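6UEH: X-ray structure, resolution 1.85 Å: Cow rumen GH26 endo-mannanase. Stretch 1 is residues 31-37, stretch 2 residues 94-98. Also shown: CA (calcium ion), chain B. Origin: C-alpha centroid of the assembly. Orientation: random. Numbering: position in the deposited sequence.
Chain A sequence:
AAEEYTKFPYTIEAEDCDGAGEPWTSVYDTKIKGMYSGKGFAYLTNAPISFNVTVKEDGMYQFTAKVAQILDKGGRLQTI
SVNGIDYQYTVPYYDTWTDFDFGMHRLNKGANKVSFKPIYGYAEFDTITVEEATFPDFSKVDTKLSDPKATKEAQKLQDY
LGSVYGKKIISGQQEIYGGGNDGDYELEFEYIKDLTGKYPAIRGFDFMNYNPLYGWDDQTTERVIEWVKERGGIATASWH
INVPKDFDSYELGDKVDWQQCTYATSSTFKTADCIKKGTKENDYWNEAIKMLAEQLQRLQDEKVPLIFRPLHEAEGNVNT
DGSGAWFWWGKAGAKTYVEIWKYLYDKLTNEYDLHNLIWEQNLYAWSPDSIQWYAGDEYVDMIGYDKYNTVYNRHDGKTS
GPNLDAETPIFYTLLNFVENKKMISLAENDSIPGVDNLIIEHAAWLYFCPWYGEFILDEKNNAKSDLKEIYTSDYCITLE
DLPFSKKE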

# COMPACT_ATOMS: atom_id res chain seq x y z
N LYS A 31 -32.99 0.73 26.85
CA LYS A 31 -31.92 0.01 27.53
C LYS A 31 -31.00 -0.68 26.54
O LYS A 31 -31.45 -1.28 25.57
N ILE A 32 -29.70 -0.58 26.78
CA ILE A 32 -28.74 -1.44 26.11
C ILE A 32 -28.89 -2.82 26.74
O ILE A 32 -28.86 -2.95 27.96
N LYS A 33 -29.06 -3.85 25.91
CA LYS A 33 -29.29 -5.19 26.43
C LYS A 33 -28.06 -5.74 27.13
O LYS A 33 -26.93 -5.37 26.81
N GLY A 34 -28.28 -6.62 28.10
CA GLY A 34 -27.18 -7.20 28.86
C GLY A 34 -26.91 -6.45 30.14
O GLY A 34 -27.81 -5.84 30.72
N MET A 35 -25.66 -6.49 30.59
CA MET A 35 -25.27 -5.86 31.85
C MET A 35 -24.01 -5.02 31.69
O MET A 35 -22.97 -5.53 31.26
N TYR A 36 -24.10 -3.74 32.04
CA TYR A 36 -22.92 -2.89 32.04
C TYR A 36 -22.07 -3.14 33.28
O TYR A 36 -22.57 -3.64 34.30
N SER A 37 -20.79 -2.81 33.19
CA SER A 37 -19.90 -2.88 34.34
C SER A 37 -20.00 -1.59 35.14
O SER A 37 -20.26 -0.52 34.57
N TYR A 94 -25.12 -2.02 17.42
CA TYR A 94 -25.00 -2.95 18.55
C TYR A 94 -26.03 -2.59 19.61
O TYR A 94 -25.90 -1.55 20.26
N ASP A 95 -27.03 -3.44 19.80
CA ASP A 95 -28.08 -3.17 20.79
C ASP A 95 -27.76 -3.86 22.11
O ASP A 95 -28.54 -3.79 23.07
N THR A 96 -26.61 -4.52 22.14
CA THR A 96 -26.12 -5.23 23.32
C THR A 96 -24.64 -4.89 23.47
O THR A 96 -23.97 -4.60 22.48
N TRP A 97 -24.14 -4.90 24.71
CA TRP A 97 -22.74 -4.56 24.95
C TRP A 97 -21.81 -5.49 24.17
O TRP A 97 -21.90 -6.71 24.27
N THR A 98 -20.92 -4.88 23.38
CA THR A 98 -20.06 -5.62 22.47
C THR A 98 -18.64 -5.07 22.48
O THR A 98 -18.44 -3.85 22.43

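This is a small, mixed contact between an irregular segment and a chain corner that runs into a strand: one backbone bridge fixes the register, a tryptophan and an isoleucine supply the apolar packing, and a lysine-aspartate salt bridge links the exposed side chain of K33 to D95. The two stretches bury 431 Å² between them, both sides summed, and the bridge pairs K33 with T96. Its anchor is the hydrogen bond from K33 N to D95 O, 2.9 Å long with an angle of 163° at the hydrogen. On the other side of the pairing, K33 O receives a CA-H...O contact from T96 CA at 3.6 Å, so both polar backbone atoms of K33 face the corner.

W97 gives the largest covered area of any residue here. Its CA-to-CB bond points sideways, but chi1 near -66° (m) and chi2 of 116° bring the indole back over stretch 1. I32 meets it directly: it points toward stretch 2 with both chi angles in m, and its CG2 methyl lies 3.6 Å from the centroid of the W97 five-membered ring, only 14° off the ring normal. That is a CH-pi contact over the face, with I32 CG2 reaching 3.5 Å from W97 CE2. A buried branched side chain thus covers one face of the indole while the backbone of G34 approaches its edge, G34 C lying 4.3 Å from W97 CD1.

G34 is explained by its own backbone: at phi/psi of 94/-152 a CB would jam against the preceding carbonyl oxygen. An ideal CB would point toward stretch 2, 3.5 Å from T96 CG2 and 3.9 Å from W97 CD1, close but no clear clash. Beyond it, M35 points away, its side chain (chi1 t) contributing little, although M35 O comes to 3.7 Å from W97 CD1. Y36, with chi1 at 48° (p), offers its CB to the indole, 4.0 Å from W97 CE2, while the end of its side chain leads away.

The indole nitrogen is satisfied through solvent: W97 NE1 donates to a water at 2.9 Å, and that water donates to I32 O at 2.7 Å, tying the ring to the backbone of the residue that packs on its face. A second water donates to both K31 O (2.7 Å) and D95 O (2.9 Å), so D95 O accepts from this water as well as from K33 N.

The CA-to-CB bond of K33 points sideways, and the rest of the chain is extended (chi1 m, then t, t, t), which lets K33 NZ reach D95 OD2 at 3.3 Å, a salt bridge whose hydrogen bond is weak. D95, chi1 p, is held from its own stretch too: T96 OG1 donates to D95 OD1 at 3.0 Å, using the m rotamer of T96. That same threonine packs against K33, with T96 CG2 3.3 Å from K33 O and T96 OG1 3.4 Å from K33 CB. At the far end, S37 takes no part in the packing, but S37 O binds the calcium ion at 2.4 Å.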

# COMPACT_ATOMS: atom_id res chain seq x y z
CB LYS A 31 -32.51 -1.02 28.49
CG LYS A 31 -32.90 -0.49 29.86
CD LYS A 31 -31.68 -0.34 30.75
CE LYS A 31 -32.07 0.04 32.17
NZ LYS A 31 -30.88 0.12 33.06
CB ILE A 32 -27.29 -0.94 26.25
CG1 ILE A 32 -27.16 0.50 25.75
CG2 ILE A 32 -26.33 -1.87 25.51
CD1 ILE A 32 -27.61 0.70 24.31
CB LYS A 33 -29.73 -6.13 25.30
CG LYS A 33 -31.07 -5.75 24.69
CD LYS A 33 -31.45 -6.68 23.55
CE LYS A 33 -32.77 -6.26 22.91
NZ LYS A 33 -33.11 -7.13 21.75
CB MET A 35 -25.06 -6.92 32.92
CG MET A 35 -24.56 -6.36 34.25
SD MET A 35 -25.90 -5.76 35.30
CE MET A 35 -25.01 -5.41 36.81
CB TYR A 36 -23.31 -1.40 31.96
CG TYR A 36 -24.39 -0.97 32.93
CD1 TYR A 36 -24.15 -0.95 34.30
CD2 TYR A 36 -25.63 -0.56 32.48
CE1 TYR A 36 -25.14 -0.55 35.19
CE2 TYR A 36 -26.62 -0.16 33.36
CZ TYR A 36 -26.37 -0.15 34.71
OH TYR A 36 -27.35 0.25 35.59
CB SER A 37 -18.46 -3.13 33.88
OG SER A 37 -17.58 -3.23 34.98
CB TYR A 94 -23.60 -2.90 19.16
CG TYR A 94 -22.49 -3.47 18.30
CD1 TYR A 94 -22.69 -4.60 17.52
CD2 TYR A 94 -21.23 -2.87 18.28
CE1 TYR A 94 -21.67 -5.12 16.74
CE2 TYR A 94 -20.21 -3.38 17.51
CZ TYR A 94 -20.43 -4.51 16.75
OH TYR A 94 -19.41 -5.01 15.98
CB ASP A 95 -29.45 -3.60 20.26
CG ASP A 95 -29.60 -5.11 20.15
OD1 ASP A 95 -28.58 -5.84 20.18
OD2 ASP A 95 -30.75 -5.57 20.02
CB THR A 96 -26.30 -6.76 23.17
OG1 THR A 96 -27.64 -7.04 22.75
CG2 THR A 96 -26.03 -7.48 24.48
CB TRP A 97 -22.42 -4.62 26.44
CG TRP A 97 -23.14 -3.59 27.23
CD1 TRP A 97 -24.08 -3.80 28.20
CD2 TRP A 97 -23.01 -2.17 27.11
NE1 TRP A 97 -24.54 -2.60 28.69
CE2 TRP A 97 -23.89 -1.58 28.04
CE3 TRP A 97 -22.22 -1.33 26.30
CZ2 TRP A 97 -24.01 -0.20 28.18
CZ3 TRP A 97 -22.34 0.04 26.45
CH2 TRP A 97 -23.23 0.59 27.38
CB THR A 98 -20.61 -5.57 21.03
OG1 THR A 98 -22.01 -5.88 21.03
CG2 THR A 98 -19.87 -6.56 20.13
CA CA B . -19.35 1.06 33.04
O HOH W 1 -30.79 -1.93 23.01
O HOH W 2 -27.14 -2.01 29.88